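Local coordinates for protein peroxide stress regulator PerR, FUR family (Streptococcus pyogenes, PDB 4LMY) that regulates the peroxide stress response as a zinc-binding transcription factor of the FUR family that binds DNA, at residues 79-84 and 90-95; 10-15 and 37-42; 28-33 and 63-68; 35-38 and 44-47. All coordinates share one frame; numbering follows the deposited sequence.

Interaction 1 (79-84 and 90-95); sequences VSELKI and TYYDFM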
loop_
_atom_site.group_PDB
_atom_site.type_symbol
_atom_site.label_atom_id
_atom_site.label_comp_id
_atom_site.label_asym_id
_atom_site.label_seq_id
_atom_site.Cartn_x
_atom_site.Cartn_y
_atom_site.Cartn_z
ATOM N N VAL B 79 -9.195 -15.636 -5.805
ATOM C CA VAL B 79 -8.046 -16.345 -6.361
ATOM C C VAL B 79 -8.154 -16.416 -7.885
ATOM O O VAL B 79 -9.234 -16.647 -8.425
ATOM C CB VAL B 79 -7.921 -17.774 -5.768
ATOM C CG1 VAL B 79 -6.958 -18.628 -6.584
ATOM C CG2 VAL B 79 -7.479 -17.714 -4.310
ATOM N N SER B 80 -7.036 -16.204 -8.572
ATOM C CA SER B 80 -7.005 -16.293 -10.028
ATOM C C SER B 80 -6.225 -17.513 -10.511
ATOM O O SER B 80 -5.195 -17.870 -9.939
ATOM C CB SER B 80 -6.405 -15.020 -10.626
ATOM O OG SER B 80 -5.176 -14.693 -10.001
ATOM N N GLU B 81 -6.728 -18.152 -11.562
ATOM C CA GLU B 81 -6.005 -19.237 -12.211
ATOM C C GLU B 81 -5.038 -18.640 -13.222
ATOM O O GLU B 81 -5.450 -17.918 -14.131
ATOM C CB GLU B 81 -6.969 -20.182 -12.931
ATOM C CG GLU B 81 -8.183 -20.599 -12.121
ATOM C CD GLU B 81 -9.042 -21.606 -12.858
ATOM O OE1 GLU B 81 -10.281 -21.448 -12.863
ATOM O OE2 GLU B 81 -8.475 -22.559 -13.434
ATOM N N LEU B 82 -3.753 -18.935 -13.066
ATOM C CA LEU B 82 -2.745 -18.404 -13.976
ATOM C C LEU B 82 -2.149 -19.500 -14.849
ATOM O O LEU B 82 -2.169 -20.677 -14.487
ATOM C CB LEU B 82 -1.634 -17.692 -13.202
ATOM C CG LEU B 82 -2.046 -16.559 -12.261
ATOM C CD1 LEU B 82 -0.813 -15.826 -11.758
ATOM C CD2 LEU B 82 -3.011 -15.597 -12.938
ATOM N N LYS B 83 -1.615 -19.104 -15.999
ATOM C CA LYS B 83 -1.000 -20.048 -16.920
ATOM C C LYS B 83 0.412 -19.635 -17.295
ATOM O O LYS B 83 0.717 -18.449 -17.417
ATOM C CB LYS B 83 -1.837 -20.180 -18.192
ATOM C CG LYS B 83 -2.303 -21.597 -18.470
ATOM C CD LYS B 83 -3.325 -22.038 -17.438
ATOM C CE LYS B 83 -3.193 -23.519 -17.134
ATOM N NZ LYS B 83 -4.305 -24.341 -17.686
ATOM N N ILE B 84 1.274 -20.629 -17.470
ATOM C CA ILE B 84 2.589 -20.413 -18.048
ATOM C C ILE B 84 2.619 -21.133 -19.390
ATOM O O ILE B 84 2.049 -22.215 -19.527
ATOM C CB ILE B 84 3.706 -20.948 -17.131
ATOM C CG1 ILE B 84 3.662 -20.248 -15.771
ATOM C CG2 ILE B 84 5.073 -20.752 -17.769
ATOM C CD1 ILE B 84 4.813 -20.617 -14.859
ATOM N N THR B 90 -2.306 -25.663 -13.985
ATOM C CA THR B 90 -2.925 -24.433 -13.517
ATOM C C THR B 90 -2.280 -24.008 -12.207
ATOM O O THR B 90 -2.145 -24.809 -11.281
ATOM C CB THR B 90 -4.437 -24.605 -13.301
ATOM O OG1 THR B 90 -5.062 -24.948 -14.543
ATOM C CG2 THR B 90 -5.051 -23.319 -12.765
ATOM N N TYR B 91 -1.865 -22.749 -12.143
ATOM C CA TYR B 91 -1.300 -22.201 -10.921
ATOM C C TYR B 91 -2.242 -21.157 -10.348
ATOM O O TYR B 91 -2.959 -20.481 -11.087
ATOM C CB TYR B 91 0.086 -21.615 -11.185
ATOM C CG TYR B 91 1.063 -22.641 -11.706
ATOM C CD1 TYR B 91 1.670 -23.548 -10.846
ATOM C CD2 TYR B 91 1.367 -22.715 -13.060
ATOM C CE1 TYR B 91 2.556 -24.495 -11.316
ATOM C CE2 TYR B 91 2.255 -23.658 -13.539
ATOM C CZ TYR B 91 2.845 -24.545 -12.664
ATOM O OH TYR B 91 3.729 -25.487 -13.134
ATOM N N TYR B 92 -2.246 -21.035 -9.027
ATOM C CA TYR B 92 -3.218 -20.193 -8.348
ATOM C C TYR B 92 -2.543 -19.075 -7.566
ATOM O O TYR B 92 -1.458 -19.253 -7.021
ATOM C CB TYR B 92 -4.090 -21.044 -7.421
ATOM C CG TYR B 92 -4.859 -22.125 -8.147
ATOM C CD1 TYR B 92 -6.165 -21.913 -8.566
ATOM C CD2 TYR B 92 -4.275 -23.356 -8.423
ATOM C CE1 TYR B 92 -6.870 -22.896 -9.233
ATOM C CE2 TYR B 92 -4.971 -24.344 -9.092
ATOM C CZ TYR B 92 -6.268 -24.109 -9.493
ATOM O OH TYR B 92 -6.968 -25.092 -10.157
ATOM N N ASP B 93 -3.195 -17.919 -7.518
ATOM C CA ASP B 93 -2.652 -16.770 -6.808
ATOM C C ASP B 93 -3.753 -16.019 -6.078
ATOM O O ASP B 93 -4.771 -15.665 -6.670
ATOM C CB ASP B 93 -1.955 -15.822 -7.782
ATOM C CG ASP B 93 -1.262 -14.672 -7.080
ATOM O OD1 ASP B 93 -0.530 -14.930 -6.100
ATOM O OD2 ASP B 93 -1.453 -13.513 -7.502
ATOM N N PHE B 94 -3.546 -15.776 -4.789
ATOM C CA PHE B 94 -4.496 -14.997 -4.009
ATOM C C PHE B 94 -4.316 -13.514 -4.317
ATOM O O PHE B 94 -3.201 -12.996 -4.257
ATOM C CB PHE B 94 -4.304 -15.255 -2.513
ATOM C CG PHE B 94 -5.384 -14.660 -1.653
ATOM C CD1 PHE B 94 -6.496 -15.406 -1.300
ATOM C CD2 PHE B 94 -5.292 -13.352 -1.207
ATOM C CE1 PHE B 94 -7.493 -14.861 -0.514
ATOM C CE2 PHE B 94 -6.286 -12.802 -0.423
ATOM C CZ PHE B 94 -7.386 -13.558 -0.074
ATOM N N MET B 95 -5.409 -12.834 -4.652
ATOM C CA MET B 95 -5.355 -11.397 -4.914
ATOM C C MET B 95 -6.520 -10.647 -4.262
ATOM O O MET B 95 -6.756 -9.472 -4.546
ATOM C CB MET B 95 -5.262 -11.112 -6.423
ATOM C CG MET B 95 -6.587 -10.985 -7.176
ATOM S SD MET B 95 -7.697 -12.391 -7.001
ATOM C CE MET B 95 -8.215 -12.621 -8.700
#

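Interaction 2 (10-15 and 37-42); sequences LDAYEN and YMIQST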
loop_
_atom_site.group_PDB
_atom_site.type_symbol
_atom_site.label_atom_id
_atom_site.label_comp_id
_atom_site.label_asym_id
_atom_site.label_seq_id
_atom_site.Cartn_x
_atom_site.Cartn_y
_atom_site.Cartn_z
ATOM N N LEU B 10 -11.310 -4.840 7.706
ATOM C CA LEU B 10 -11.099 -6.278 7.597
ATOM C C LEU B 10 -9.823 -6.525 6.805
ATOM O O LEU B 10 -9.651 -5.967 5.723
ATOM C CB LEU B 10 -12.271 -6.932 6.861
ATOM C CG LEU B 10 -13.689 -6.787 7.419
ATOM C CD1 LEU B 10 -14.715 -7.255 6.392
ATOM C CD2 LEU B 10 -13.842 -7.555 8.723
ATOM N N ASP B 11 -8.922 -7.354 7.323
ATOM C CA ASP B 11 -7.759 -7.732 6.522
ATOM C C ASP B 11 -8.181 -8.708 5.426
ATOM O O ASP B 11 -9.365 -9.026 5.306
ATOM C CB ASP B 11 -6.603 -8.280 7.375
ATOM C CG ASP B 11 -6.967 -9.537 8.152
ATOM O OD1 ASP B 11 -6.194 -9.891 9.069
ATOM O OD2 ASP B 11 -8.005 -10.169 7.868
ATOM N N ALA B 12 -7.223 -9.178 4.632
ATOM C CA ALA B 12 -7.536 -10.076 3.522
ATOM C C ALA B 12 -8.268 -11.333 3.988
ATOM O O ALA B 12 -9.275 -11.720 3.399
ATOM C CB ALA B 12 -6.274 -10.445 2.755
ATOM N N TYR B 13 -7.764 -11.949 5.054
ATOM C CA TYR B 13 -8.343 -13.176 5.597
ATOM C C TYR B 13 -9.767 -12.967 6.094
ATOM O O TYR B 13 -10.690 -13.673 5.676
ATOM C CB TYR B 13 -7.453 -13.729 6.716
ATOM C CG TYR B 13 -8.018 -14.934 7.439
ATOM C CD1 TYR B 13 -8.704 -14.787 8.637
ATOM C CD2 TYR B 13 -7.854 -16.216 6.932
ATOM C CE1 TYR B 13 -9.221 -15.880 9.306
ATOM C CE2 TYR B 13 -8.365 -17.318 7.596
ATOM C CZ TYR B 13 -9.047 -17.144 8.782
ATOM O OH TYR B 13 -9.560 -18.235 9.447
ATOM N N GLU B 14 -9.945 -11.991 6.978
ATOM C CA GLU B 14 -11.261 -11.700 7.533
ATOM C C GLU B 14 -12.244 -11.236 6.461
ATOM O O GLU B 14 -13.452 -11.441 6.587
ATOM C CB GLU B 14 -11.169 -10.670 8.664
ATOM C CG GLU B 14 -10.412 -11.155 9.894
ATOM C CD GLU B 14 -11.085 -12.331 10.589
ATOM O OE1 GLU B 14 -12.292 -12.561 10.364
ATOM O OE2 GLU B 14 -10.401 -13.024 11.371
ATOM N N ASN B 15 -11.730 -10.604 5.408
ATOM C CA ASN B 15 -12.589 -10.188 4.307
ATOM C C ASN B 15 -13.182 -11.378 3.568
ATOM O O ASN B 15 -14.375 -11.395 3.271
ATOM C CB ASN B 15 -11.846 -9.285 3.323
ATOM C CG ASN B 15 -12.691 -8.936 2.116
ATOM O OD1 ASN B 15 -12.501 -9.482 1.030
ATOM N ND2 ASN B 15 -13.643 -8.033 2.305
ATOM N N TYR B 37 -3.298 -20.211 3.725
ATOM C CA TYR B 37 -2.184 -20.703 2.924
ATOM C C TYR B 37 -1.990 -19.853 1.672
ATOM O O TYR B 37 -0.874 -19.437 1.363
ATOM C CB TYR B 37 -2.410 -22.167 2.530
ATOM C CG TYR B 37 -1.326 -22.746 1.644
ATOM C CD1 TYR B 37 -1.404 -22.643 0.260
ATOM C CD2 TYR B 37 -0.233 -23.405 2.190
ATOM C CE1 TYR B 37 -0.420 -23.170 -0.555
ATOM C CE2 TYR B 37 0.758 -23.937 1.381
ATOM C CZ TYR B 37 0.657 -23.816 0.009
ATOM O OH TYR B 37 1.635 -24.344 -0.805
ATOM N N MET B 38 -3.084 -19.602 0.957
ATOM C CA MET B 38 -3.042 -18.842 -0.287
ATOM C C MET B 38 -2.633 -17.393 -0.049
ATOM O O MET B 38 -1.887 -16.812 -0.838
ATOM C CB MET B 38 -4.393 -18.899 -1.004
ATOM C CG MET B 38 -4.746 -20.275 -1.551
ATOM S SD MET B 38 -3.464 -20.925 -2.639
ATOM C CE MET B 38 -3.467 -19.689 -3.934
ATOM N N ILE B 39 -3.126 -16.818 1.043
ATOM C CA ILE B 39 -2.777 -15.451 1.417
ATOM C C ILE B 39 -1.287 -15.322 1.715
ATOM O O ILE B 39 -0.640 -14.358 1.299
ATOM C CB ILE B 39 -3.597 -14.981 2.638
ATOM C CG1 ILE B 39 -5.053 -14.762 2.233
ATOM C CG2 ILE B 39 -3.018 -13.697 3.226
ATOM C CD1 ILE B 39 -5.952 -14.416 3.378
ATOM N N GLN B 40 -0.742 -16.305 2.424
ATOM C CA GLN B 40 0.658 -16.266 2.829
ATOM C C GLN B 40 1.611 -16.699 1.720
ATOM O O GLN B 40 2.806 -16.409 1.779
ATOM C CB GLN B 40 0.888 -17.137 4.065
ATOM C CG GLN B 40 0.172 -16.653 5.311
ATOM C CD GLN B 40 0.769 -17.228 6.580
ATOM O OE1 GLN B 40 1.566 -18.165 6.536
ATOM N NE2 GLN B 40 0.393 -16.661 7.719
ATOM N N SER B 41 1.086 -17.396 0.716
ATOM C CA SER B 41 1.931 -17.948 -0.339
ATOM C C SER B 41 2.649 -16.868 -1.145
ATOM O O SER B 41 2.026 -15.945 -1.671
ATOM C CB SER B 41 1.132 -18.863 -1.268
ATOM O OG SER B 41 2.000 -19.556 -2.152
ATOM N N THR B 42 3.967 -17.002 -1.232
ATOM C CA THR B 42 4.801 -16.041 -1.939
ATOM C C THR B 42 5.174 -16.583 -3.306
ATOM O O THR B 42 6.211 -16.239 -3.875
ATOM C CB THR B 42 6.068 -15.739 -1.145
ATOM O OG1 THR B 42 6.765 -16.961 -0.877
ATOM C CG2 THR B 42 5.700 -15.080 0.167
#

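Interaction 3 (28-33 and 63-68); sequences TETRKA and LATVYN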
loop_
_atom_site.group_PDB
_atom_site.type_symbol
_atom_site.label_atom_id
_atom_site.label_comp_id
_atom_site.label_asym_id
_atom_site.label_seq_id
_atom_site.Cartn_x
_atom_site.Cartn_y
_atom_site.Cartn_z
ATOM N N THR B 28 -15.349 -24.274 6.929
ATOM C CA THR B 28 -14.705 -25.401 7.583
ATOM C C THR B 28 -13.291 -25.011 7.998
ATOM O O THR B 28 -12.761 -23.997 7.544
ATOM C CB THR B 28 -14.617 -26.610 6.641
ATOM O OG1 THR B 28 -13.754 -26.296 5.541
ATOM C CG2 THR B 28 -16.000 -26.980 6.106
ATOM N N GLU B 29 -12.682 -25.818 8.861
ATOM C CA GLU B 29 -11.305 -25.583 9.281
ATOM C C GLU B 29 -10.347 -25.740 8.102
ATOM O O GLU B 29 -9.334 -25.041 8.009
ATOM C CB GLU B 29 -10.921 -26.532 10.420
ATOM C CG GLU B 29 -11.713 -26.306 11.698
ATOM C CD GLU B 29 -11.510 -24.913 12.264
ATOM O OE1 GLU B 29 -10.346 -24.467 12.340
ATOM O OE2 GLU B 29 -12.512 -24.260 12.621
ATOM N N THR B 30 -10.679 -26.659 7.201
ATOM C CA THR B 30 -9.882 -26.885 6.002
ATOM C C THR B 30 -9.953 -25.669 5.084
ATOM O O THR B 30 -8.947 -25.251 4.509
ATOM C CB THR B 30 -10.365 -28.140 5.245
ATOM O OG1 THR B 30 -10.031 -29.309 6.003
ATOM C CG2 THR B 30 -9.706 -28.229 3.883
ATOM N N ARG B 31 -11.147 -25.095 4.967
ATOM C CA ARG B 31 -11.344 -23.908 4.145
ATOM C C ARG B 31 -10.537 -22.731 4.681
ATOM O O ARG B 31 -9.930 -21.983 3.914
ATOM C CB ARG B 31 -12.829 -23.555 4.064
ATOM C CG ARG B 31 -13.139 -22.308 3.254
ATOM C CD ARG B 31 -14.500 -22.426 2.589
ATOM N NE ARG B 31 -14.487 -23.391 1.492
ATOM C CZ ARG B 31 -15.551 -24.077 1.087
ATOM N NH1 ARG B 31 -16.717 -23.915 1.694
ATOM N NH2 ARG B 31 -15.447 -24.934 0.079
ATOM N N LYS B 32 -10.522 -22.582 6.002
ATOM C CA LYS B 32 -9.736 -21.531 6.637
ATOM C C LYS B 32 -8.244 -21.734 6.395
ATOM O O LYS B 32 -7.507 -20.775 6.152
ATOM C CB LYS B 32 -10.023 -21.475 8.138
ATOM C CG LYS B 32 -11.380 -20.894 8.471
ATOM C CD LYS B 32 -11.548 -20.665 9.965
ATOM C CE LYS B 32 -12.205 -21.850 10.647
ATOM N NZ LYS B 32 -12.260 -21.675 12.127
ATOM N N ALA B 33 -7.807 -22.988 6.461
ATOM C CA ALA B 33 -6.402 -23.321 6.246
ATOM C C ALA B 33 -5.949 -22.998 4.827
ATOM O O ALA B 33 -4.852 -22.484 4.619
ATOM C CB ALA B 33 -6.154 -24.781 6.557
ATOM N N LEU B 63 -6.936 -34.330 -2.811
ATOM C CA LEU B 63 -6.787 -33.386 -3.910
ATOM C C LEU B 63 -8.154 -32.810 -4.280
ATOM O O LEU B 63 -8.279 -31.635 -4.632
ATOM C CB LEU B 63 -6.154 -34.076 -5.119
ATOM C CG LEU B 63 -5.865 -33.180 -6.317
ATOM C CD1 LEU B 63 -4.844 -32.115 -5.915
ATOM C CD2 LEU B 63 -5.378 -33.996 -7.503
ATOM N N ALA B 64 -9.181 -33.650 -4.191
ATOM C CA ALA B 64 -10.545 -33.222 -4.476
ATOM C C ALA B 64 -10.972 -32.093 -3.540
ATOM O O ALA B 64 -11.649 -31.155 -3.957
ATOM C CB ALA B 64 -11.500 -34.400 -4.365
ATOM N N THR B 65 -10.559 -32.188 -2.280
ATOM C CA THR B 65 -10.857 -31.155 -1.294
ATOM C C THR B 65 -10.247 -29.822 -1.712
ATOM O O THR B 65 -10.893 -28.779 -1.640
ATOM C CB THR B 65 -10.327 -31.542 0.095
ATOM O OG1 THR B 65 -10.930 -32.773 0.511
ATOM C CG2 THR B 65 -10.646 -30.457 1.110
ATOM N N VAL B 66 -8.996 -29.871 -2.161
ATOM C CA VAL B 66 -8.304 -28.676 -2.626
ATOM C C VAL B 66 -9.000 -28.060 -3.842
ATOM O O VAL B 66 -9.228 -26.850 -3.884
ATOM C CB VAL B 66 -6.822 -28.968 -2.936
ATOM C CG1 VAL B 66 -6.141 -27.734 -3.499
ATOM C CG2 VAL B 66 -6.105 -29.454 -1.679
ATOM N N TYR B 67 -9.346 -28.894 -4.820
ATOM C CA TYR B 67 -10.084 -28.438 -5.997
ATOM C C TYR B 67 -11.399 -27.768 -5.599
ATOM O O TYR B 67 -11.751 -26.710 -6.122
ATOM C CB TYR B 67 -10.381 -29.617 -6.929
ATOM C CG TYR B 67 -9.264 -29.983 -7.882
ATOM C CD1 TYR B 67 -8.558 -29.005 -8.574
ATOM C CD2 TYR B 67 -8.925 -31.311 -8.103
ATOM C CE1 TYR B 67 -7.542 -29.341 -9.453
ATOM C CE2 TYR B 67 -7.912 -31.657 -8.978
ATOM C CZ TYR B 67 -7.223 -30.669 -9.649
ATOM O OH TYR B 67 -6.216 -31.012 -10.521
ATOM N N ASN B 68 -12.116 -28.395 -4.670
ATOM C CA ASN B 68 -13.398 -27.878 -4.202
ATOM C C ASN B 68 -13.257 -26.486 -3.602
ATOM O O ASN B 68 -14.046 -25.585 -3.895
ATOM C CB ASN B 68 -14.025 -28.819 -3.171
ATOM C CG ASN B 68 -14.542 -30.107 -3.787
ATOM O OD1 ASN B 68 -14.746 -30.192 -4.997
ATOM N ND2 ASN B 68 -14.761 -31.114 -2.951
#

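Interaction 4 (35-38 and 44-47); sequences ISYM and HPSA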
loop_
_atom_site.group_PDB
_atom_site.type_symbol
_atom_site.label_atom_id
_atom_site.label_comp_id
_atom_site.label_asym_id
_atom_site.label_seq_id
_atom_site.Cartn_x
_atom_site.Cartn_y
_atom_site.Cartn_z
ATOM N N ILE B 35 -7.390 -20.827 2.674
ATOM C CA ILE B 35 -7.412 -19.375 2.513
ATOM C C ILE B 35 -6.132 -18.748 3.062
ATOM O O ILE B 35 -5.471 -17.972 2.373
ATOM C CB ILE B 35 -8.631 -18.741 3.204
ATOM C CG1 ILE B 35 -9.921 -19.184 2.511
ATOM C CG2 ILE B 35 -8.523 -17.216 3.191
ATOM C CD1 ILE B 35 -11.171 -18.936 3.325
ATOM N N SER B 36 -5.787 -19.101 4.296
ATOM C CA SER B 36 -4.591 -18.568 4.943
ATOM C C SER B 36 -3.341 -18.958 4.172
ATOM O O SER B 36 -2.435 -18.145 3.988
ATOM C CB SER B 36 -4.483 -19.066 6.385
ATOM O OG SER B 36 -5.535 -18.560 7.183
ATOM N N TYR B 37 -3.298 -20.211 3.725
ATOM C CA TYR B 37 -2.184 -20.703 2.924
ATOM C C TYR B 37 -1.990 -19.853 1.672
ATOM O O TYR B 37 -0.874 -19.437 1.363
ATOM C CB TYR B 37 -2.410 -22.167 2.530
ATOM C CG TYR B 37 -1.326 -22.746 1.644
ATOM C CD1 TYR B 37 -1.404 -22.643 0.260
ATOM C CD2 TYR B 37 -0.233 -23.405 2.190
ATOM C CE1 TYR B 37 -0.420 -23.170 -0.555
ATOM C CE2 TYR B 37 0.758 -23.937 1.381
ATOM C CZ TYR B 37 0.657 -23.816 0.009
ATOM O OH TYR B 37 1.635 -24.344 -0.805
ATOM N N MET B 38 -3.084 -19.602 0.957
ATOM C CA MET B 38 -3.042 -18.842 -0.287
ATOM C C MET B 38 -2.633 -17.393 -0.049
ATOM O O MET B 38 -1.887 -16.812 -0.838
ATOM C CB MET B 38 -4.393 -18.899 -1.004
ATOM C CG MET B 38 -4.746 -20.275 -1.551
ATOM S SD MET B 38 -3.464 -20.925 -2.639
ATOM C CE MET B 38 -3.467 -19.689 -3.934
ATOM N N HIS B 44 2.980 -19.017 -6.780
ATOM C CA HIS B 44 1.696 -19.340 -7.375
ATOM C C HIS B 44 1.565 -20.854 -7.442
ATOM O O HIS B 44 1.887 -21.466 -8.459
ATOM C CB HIS B 44 1.583 -18.699 -8.759
ATOM C CG HIS B 44 1.925 -17.241 -8.773
ATOM N ND1 HIS B 44 0.988 -16.257 -8.999
ATOM C CD2 HIS B 44 3.102 -16.598 -8.577
ATOM C CE1 HIS B 44 1.572 -15.072 -8.947
ATOM N NE2 HIS B 44 2.854 -15.252 -8.692
ATOM N N PRO B 45 1.101 -21.463 -6.340
ATOM C CA PRO B 45 1.104 -22.921 -6.197
ATOM C C PRO B 45 0.068 -23.616 -7.067
ATOM O O PRO B 45 -0.991 -23.060 -7.360
ATOM C CB PRO B 45 0.758 -23.120 -4.719
ATOM C CG PRO B 45 -0.071 -21.938 -4.378
ATOM C CD PRO B 45 0.527 -20.797 -5.158
ATOM N N SER B 46 0.391 -24.835 -7.479
ATOM C CA SER B 46 -0.565 -25.694 -8.155
ATOM C C SER B 46 -1.478 -26.313 -7.105
ATOM O O SER B 46 -1.230 -26.183 -5.906
ATOM C CB SER B 46 0.167 -26.801 -8.905
ATOM O OG SER B 46 0.856 -27.638 -7.994
ATOM N N ALA B 47 -2.528 -26.989 -7.555
ATOM C CA ALA B 47 -3.424 -27.685 -6.641
ATOM C C ALA B 47 -2.672 -28.772 -5.883
ATOM O O ALA B 47 -2.925 -29.003 -4.701
ATOM C CB ALA B 47 -4.598 -28.282 -7.399
#

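Interaction 1 (79-84 and 90-95)
Val79 meets Tyr92 and Phe94 with its two methyl groups on one face of an antiparallel beta hairpin. CG1 is placed opposite the backbone N (chi1 166°), where Val79 CG1 lies 3.8 Å from Tyr92 CB and at the edge of the Tyr92 ring, near its plane. The other methyl turns to Phe94: Val79 CG2 is 3.9 Å from Phe94 CD1, and the two side chains cross at about a right angle. Tyr91 works from the other face, which it shares with Leu82. These two form a hydrogen-bonded pair. Leu82 N reaches Tyr91 O at 2.6 Å in an almost perfectly straight bond, and Tyr91 N returns a bond of 3.1 Å to Leu82 O. The Tyr91 ring lies beside Ile84, with Ile84 CD1 4.2 Å from Tyr91 CE2. Its hydroxyl is hydrogen-bonded to Asp87. Thr90 uses both of its branches. Thr90 CG2 touches Glu81 CB at 3.7 Å, while Thr90 OG1 has a weak bond of 3.3 Å from Lys83 NZ, at the end of a strongly bent lysine chain. The hairpin corresponds to the wing of the winged-helix domain, as in other FUR-family proteins. Its face with Val79, Tyr92 and Phe94 packs against helices 12-22, 29-40 and 63-75. Leu82, Tyr91 and Asp93, on the reverse face, touch His44 in the loop before helix 47-54.

Interaction 2 (10-15 and 37-42)
The Tyr13 ring has Ile39 CD1 at its edge, near the ring plane. Glu14 OE2 also lies in plane at the edge of this ring. Neither approach is a stack. Beyond the two segments, the ring meets Lys32, Ile35 and Ser36 of helix 29-40, so the tyrosine lies along that helix. The contact itself is carried by one methyl group. Ile39 stretches out its longer branch (chi2 175°) and presses CD1 on the first turn of helix 12-22. There Ile39 CD1 is 3.5 Å from Tyr13 N and equally close to Tyr13 CA. The side chains follow a little farther off: Ile39 CD1 is 3.7 Å from Tyr13 CB and 4.0 Å from Ala12 CB. The methyl therefore touches backbone as much as side chain, and no hydrogen bond joins the segments. The turn that it meets is well defined. Asp11 is the N-cap, and its OD2 accepts from Glu14 N at 2.8 Å with an N-H...O angle of 167°. Asn15 N bonds back to Asp11 O at 2.8 Å, a backbone bond of the first turn. On the other side, Ile39 sits in the last turn of helix 29-40, which ends before Ser41. Phe94 of the hairpin packs on both Ala12 and Ile39. The contact thus packs the N-terminal helix on helix 29-40 within what is probably the DNA-binding domain of this FUR-family regulator. Asn15, one turn on from Ala12, is a ligand of the zinc site with His4, His6, His19, His97 and His99.

Interaction 3 (28-33 and 63-68)
Thr30 and Thr65 touch methyl to methyl, with Thr30 CG2 3.7 Å from Thr65 CG2. The two side chains cross at about a right angle. In each threonine CG2 stands opposite its own backbone N (the OG1 torsion is -70° in Thr30 and -59° in Thr65), which sends both methyls into the gap between the helices. The second approach is looser. Asn68 O lies 4.3 Å from Arg31 NH2, oblique to the guanidinium, with no hydrogen bond. The next shell holds these groups in place. Arg31 NE is bonded to Asn69 OD1 and Arg31 NH1 to Arg26 O, so the guanidinium bridges helix 63-75 and the loop before helix 29-40. Thr65 OG1 is hydrogen-bonded to Ser62 OG. Thr28 is the N-cap of helix 29-40, and its OG1 accepts from Arg31 N at 2.9 Å. One step farther out, Lys32 NZ forms a salt bridge of 2.6 Å with Glu29 OE2. It meets that oxygen on the syn side, 32° out of the carboxylate plane. Phe58 lies against Thr30 from the loop between helices 47-54 and 63-75. The small interface places the start of helix 29-40 beside the start of helix 63-75. This is helix packing of the winged helix-turn-helix domain, in which helix 63-75 is probably the DNA recognition helix, as in relatives of the FUR family.

Interaction 4 (35-38 and 44-47)
Pro45 is the residue of 44-47 that meets helix 29-40, through Tyr37 and Met38. The segment begins with His44, whose CB is directed away from the helix and whose side chain packs on the hairpin. The CB of Pro45 is directed toward the helix, and its ring carbon CG makes the closest contacts. Pro45 CG sits 4.0 Å from Tyr37 CE1, at the edge of the tyrosine ring and near its plane. The two side chains slide past each other in opposite directions, and Pro45 CB lies 4.2 Å from Tyr37 OH. Met38 reaches the same ring carbon. Its chain folds at each torsion (chi1 -68°, chi2 -55°, chi3 -62°), which puts Met38 SD 3.9 Å and Met38 CE 4.1 Å from Pro45 CG. The fold also sets SD in plane at the edge of the Tyr37 ring. Ser46 follows as the N-cap of helix 47-54, with its OG bonded to Lys49 N. Ala47 opens that helix and faces Leu63, Tyr67 and Leu70 of helix 63-75. Ile50, one turn further, touches Tyr37, Met38 and Pro45 alike. The contact is wholly apolar between the segments, with no hydrogen bond. It thus rests on van der Waals packing of carbon and sulfur at ordinary distances, while the polar end of Tyr37, its OH, is satisfied by a hydrogen bond to Asp53 OD2 of helix 47-54.

Helix 29-40 is common to interactions 2, 3 and 4, and interactions 2 and 4 share Tyr37 and Met38. Interaction 1 docks the hairpin on this helix: Phe94 CZ lies 3.5 Å from Ile39 CG1, and Phe94 CB 3.3 Å from Met38 O. The hairpin also joins interaction 4, whose centre is about 9 Å away, by a probable hydrogen bond of 2.9 Å from Tyr92 N to Pro45 O. Interaction 4 is nested inside the loop closed by interaction 3, and Val66 CG1 is 3.7 Å from Ala47 O. Interaction 2 holds Asn15 of a zinc site. The side chains of Ala12 and Phe94 are each about 10 Å from a zinc ion.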